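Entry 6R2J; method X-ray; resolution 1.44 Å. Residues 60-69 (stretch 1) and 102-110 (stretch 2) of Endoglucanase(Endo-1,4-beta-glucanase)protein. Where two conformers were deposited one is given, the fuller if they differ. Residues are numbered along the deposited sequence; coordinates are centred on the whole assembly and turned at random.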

# COMPACT_ATOMS: atom_id res chain seq x y z
N ILE A 60 -6.06 8.80 -6.05
CA ILE A 60 -7.02 8.21 -6.97
C ILE A 60 -6.80 8.69 -8.40
O ILE A 60 -6.40 9.84 -8.66
CB ILE A 60 -8.50 8.32 -6.53
CG1 ILE A 60 -8.93 9.79 -6.41
CG2 ILE A 60 -8.70 7.53 -5.19
CD1 ILE A 60 -10.41 9.94 -6.10
N TRP A 61 -7.06 7.80 -9.33
CA TRP A 61 -6.92 8.11 -10.76
C TRP A 61 -7.78 9.31 -11.15
O TRP A 61 -7.33 10.20 -11.89
CB TRP A 61 -7.23 6.82 -11.54
CG TRP A 61 -7.13 6.87 -13.00
CD1 TRP A 61 -6.77 7.95 -13.80
CD2 TRP A 61 -7.43 5.79 -13.89
NE1 TRP A 61 -6.86 7.59 -15.12
CE2 TRP A 61 -7.25 6.27 -15.21
CE3 TRP A 61 -7.85 4.46 -13.70
CZ2 TRP A 61 -7.45 5.47 -16.32
CZ3 TRP A 61 -8.07 3.68 -14.81
CH2 TRP A 61 -7.89 4.19 -16.11
N GLU A 62 -9.00 9.40 -10.60
CA GLU A 62 -9.94 10.45 -10.97
C GLU A 62 -9.41 11.85 -10.66
O GLU A 62 -9.87 12.82 -11.27
CB GLU A 62 -11.27 10.20 -10.25
CG GLU A 62 -12.03 8.98 -10.76
CD GLU A 62 -11.67 7.67 -10.03
OE1 GLU A 62 -10.70 7.65 -9.26
OE2 GLU A 62 -12.36 6.64 -10.25
N ARG A 63 -8.48 11.98 -9.74
CA ARG A 63 -7.93 13.29 -9.42
C ARG A 63 -6.67 13.61 -10.23
O ARG A 63 -6.33 14.79 -10.34
CB ARG A 63 -7.72 13.42 -7.90
CG ARG A 63 -9.03 13.52 -7.13
CD ARG A 63 -8.89 13.44 -5.61
NE ARG A 63 -10.22 13.58 -4.99
CZ ARG A 63 -10.65 12.95 -3.90
NH1 ARG A 63 -9.87 12.12 -3.23
NH2 ARG A 63 -11.89 13.17 -3.45
N VAL A 64 -5.96 12.58 -10.74
CA VAL A 64 -4.82 12.82 -11.64
C VAL A 64 -5.29 12.96 -13.08
O VAL A 64 -4.61 13.60 -13.89
CB VAL A 64 -3.66 11.81 -11.57
CG1 VAL A 64 -2.99 11.85 -10.19
CG2 VAL A 64 -4.13 10.41 -11.98
N GLN A 65 -6.42 12.33 -13.43
CA GLN A 65 -7.00 12.40 -14.77
C GLN A 65 -8.52 12.50 -14.61
O GLN A 65 -9.20 11.50 -14.38
CB GLN A 65 -6.59 11.21 -15.63
CG GLN A 65 -6.91 11.41 -17.11
CD GLN A 65 -6.40 10.28 -17.98
OE1 GLN A 65 -6.37 9.13 -17.55
NE2 GLN A 65 -5.96 10.60 -19.19
N HIS A 66 -9.06 13.71 -14.77
CA HIS A 66 -10.49 13.88 -14.55
C HIS A 66 -11.35 13.10 -15.55
O HIS A 66 -12.49 12.74 -15.25
CB HIS A 66 -10.87 15.36 -14.64
CG HIS A 66 -10.38 16.19 -13.49
ND1 HIS A 66 -10.67 17.53 -13.36
CD2 HIS A 66 -9.60 15.87 -12.43
CE1 HIS A 66 -10.10 18.00 -12.26
NE2 HIS A 66 -9.43 17.02 -11.69
N SER A 67 -10.83 12.87 -16.75
CA SER A 67 -11.53 12.09 -17.76
C SER A 67 -10.49 11.42 -18.65
O SER A 67 -9.34 11.85 -18.72
CB SER A 67 -12.49 12.97 -18.58
OG SER A 67 -11.80 13.92 -19.39
N LEU A 68 -10.92 10.36 -19.32
CA LEU A 68 -10.02 9.61 -20.20
C LEU A 68 -9.58 10.43 -21.42
O LEU A 68 -8.53 10.15 -22.02
CB LEU A 68 -10.73 8.33 -20.65
CG LEU A 68 -10.99 7.25 -19.61
CD1 LEU A 68 -11.37 5.97 -20.37
CD2 LEU A 68 -9.77 7.02 -18.76
N ASP A 69 -10.37 11.42 -21.84
CA ASP A 69 -10.01 12.33 -22.94
C ASP A 69 -9.20 13.53 -22.47
O ASP A 69 -8.82 14.37 -23.29
CB ASP A 69 -11.27 12.83 -23.65
CG ASP A 69 -12.27 13.49 -22.69
OD1 ASP A 69 -11.86 13.92 -21.59
OD2 ASP A 69 -13.48 13.58 -23.05
N GLY A 102 -10.05 -1.47 -8.82
CA GLY A 102 -10.36 -2.00 -10.13
C GLY A 102 -11.27 -1.14 -11.00
O GLY A 102 -11.78 -1.64 -12.01
N ARG A 103 -11.47 0.14 -10.65
CA ARG A 103 -12.51 0.94 -11.28
C ARG A 103 -12.05 2.38 -11.53
O ARG A 103 -11.18 2.90 -10.84
CB ARG A 103 -13.79 0.98 -10.44
CG ARG A 103 -14.47 -0.39 -10.27
CD ARG A 103 -15.41 -0.41 -9.06
NE ARG A 103 -16.33 -1.55 -9.11
CZ ARG A 103 -15.98 -2.81 -8.85
NH1 ARG A 103 -14.72 -3.11 -8.51
NH2 ARG A 103 -16.88 -3.78 -8.96
N TYR A 104 -12.69 3.01 -12.53
CA TYR A 104 -12.48 4.41 -12.89
C TYR A 104 -13.85 5.06 -13.07
O TYR A 104 -14.64 4.64 -13.93
CB TYR A 104 -11.63 4.52 -14.16
CG TYR A 104 -11.44 5.96 -14.60
CD1 TYR A 104 -10.76 6.85 -13.80
CD2 TYR A 104 -11.99 6.44 -15.76
CE1 TYR A 104 -10.61 8.15 -14.15
CE2 TYR A 104 -11.85 7.77 -16.11
CZ TYR A 104 -11.12 8.60 -15.29
OH TYR A 104 -10.93 9.92 -15.60
N HIS A 105 -14.15 6.09 -12.26
CA HIS A 105 -15.47 6.72 -12.24
C HIS A 105 -16.56 5.66 -12.11
O HIS A 105 -17.62 5.74 -12.74
CB HIS A 105 -15.72 7.63 -13.45
CG HIS A 105 -15.04 8.96 -13.34
ND1 HIS A 105 -15.21 9.81 -12.26
CD2 HIS A 105 -14.17 9.59 -14.17
CE1 HIS A 105 -14.50 10.90 -12.44
NE2 HIS A 105 -13.82 10.78 -13.57
N GLY A 106 -16.27 4.64 -11.28
CA GLY A 106 -17.22 3.60 -10.96
C GLY A 106 -17.32 2.45 -11.94
O GLY A 106 -17.98 1.45 -11.61
N GLU A 107 -16.67 2.53 -13.10
CA GLU A 107 -16.75 1.52 -14.14
C GLU A 107 -15.49 0.68 -14.07
O GLU A 107 -14.43 1.17 -13.70
CB GLU A 107 -16.84 2.18 -15.51
CG GLU A 107 -18.09 3.02 -15.73
CD GLU A 107 -19.27 2.20 -16.24
OE1 GLU A 107 -20.40 2.71 -16.23
OE2 GLU A 107 -19.06 1.04 -16.64
N LEU A 108 -15.62 -0.59 -14.49
CA LEU A 108 -14.52 -1.55 -14.37
C LEU A 108 -13.43 -1.31 -15.42
O LEU A 108 -13.72 -1.10 -16.60
CB LEU A 108 -15.04 -2.99 -14.50
CG LEU A 108 -15.79 -3.59 -13.30
CD1 LEU A 108 -16.36 -4.94 -13.58
CD2 LEU A 108 -14.81 -3.64 -12.14
N ILE A 109 -12.17 -1.29 -14.97
CA ILE A 109 -11.04 -1.26 -15.89
C ILE A 109 -11.06 -2.54 -16.71
O ILE A 109 -11.03 -3.65 -16.15
CB ILE A 109 -9.72 -1.09 -15.12
CG1 ILE A 109 -9.74 0.13 -14.19
CG2 ILE A 109 -8.55 -0.96 -16.12
CD1 ILE A 109 -8.61 0.19 -13.17
N GLY A 110 -11.12 -2.42 -18.03
CA GLY A 110 -11.30 -3.55 -18.91
C GLY A 110 -12.69 -3.63 -19.49
O GLY A 110 -12.93 -4.46 -20.38
O HOH W 1 -14.08 4.77 -9.47

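The two stretches meet through a compact, mixed contact in which the tip of a β-hairpin, led by Y104 and H105, packs against a short helical turn and the loop that follows it, joined by three hydrogen bonds around an aromatic and apolar centre. Together the two sides bury 425 Å², and Y104 contributes the largest share.

The hairpin is closed by a type I' turn from Y104 to E107, with Y104 N bonded to E107 O at 2.8 Å and E107 N to Y104 O at 3.0 Å. H105 and G106 occupy the turn with positive phi, a conformation that glycine adopts readily at G106. The turn brings the backbone of H105 to the carboxylate of E62, and H105 N donates to E62 OE2 at 2.7 Å with a nearly straight angle of 161°. A buried acid thereby gains a backbone donor. E62 OE2 also accepts a hydrogen bond from water 1 at 2.7 Å, and that water in turn accepts from G106 N at 2.8 Å, so the carboxylate serves two successive amides of the turn, one directly and one through the water. E62 OE1 is bonded just outside the stretches.

Y104 is the centre of the contact. Its CA-to-CB bond points sideways, but with chi1 at t the ring reaches across to the other stretch, and the hydroxyl meets the loop backbone: Y104 OH donates to Q65 O at 2.6 Å. Tyrosine suits this place because it combines a broad apolar ring with a polar tip that satisfies a carbonyl. Along the way the ring lies over one face of W61, with Y104 CD1 3.5 Å from W61 CD2. The ring planes are inclined at 31° and the centroid of the W61 five-membered ring lies 4.3 Å from that of the Y104 ring, an oblique arrangement. Y104 CB adds a CH-pi contact, 4.1 Å from the centroid of the W61 six-membered ring.

The CA-to-CB bond of W61 points toward the hairpin, and the indole is held in place from its own side, since W61 NE1 donates to Q65 OE1 at 2.9 Å and 172°. This bond satisfies the indole nitrogen while leaving the carbon surface free for packing. At the indole edge, I109 CD1 approaches W61 CZ3 to 3.9 Å, extending the apolar patch. L68, whose CA-to-CB bond is directed sideways, brings its side-chain end to the tyrosine, with L68 CD2 3.5 Å from Y104 CE2.

H105 makes a more exposed contact. Its imidazole is used in two ways: H105 NE2, at the ring edge, donates to the backbone H66 O at 2.9 Å and 154°, while one face of the H105 ring receives E62 CG, 3.6 Å from the ring centroid and 15° off its normal. The aliphatic part of the E62 side chain thus packs on the histidine ring as its carboxylate binds the histidine amide. H66 takes part through its carbonyl; its own CA-to-CB bond points away from the hairpin.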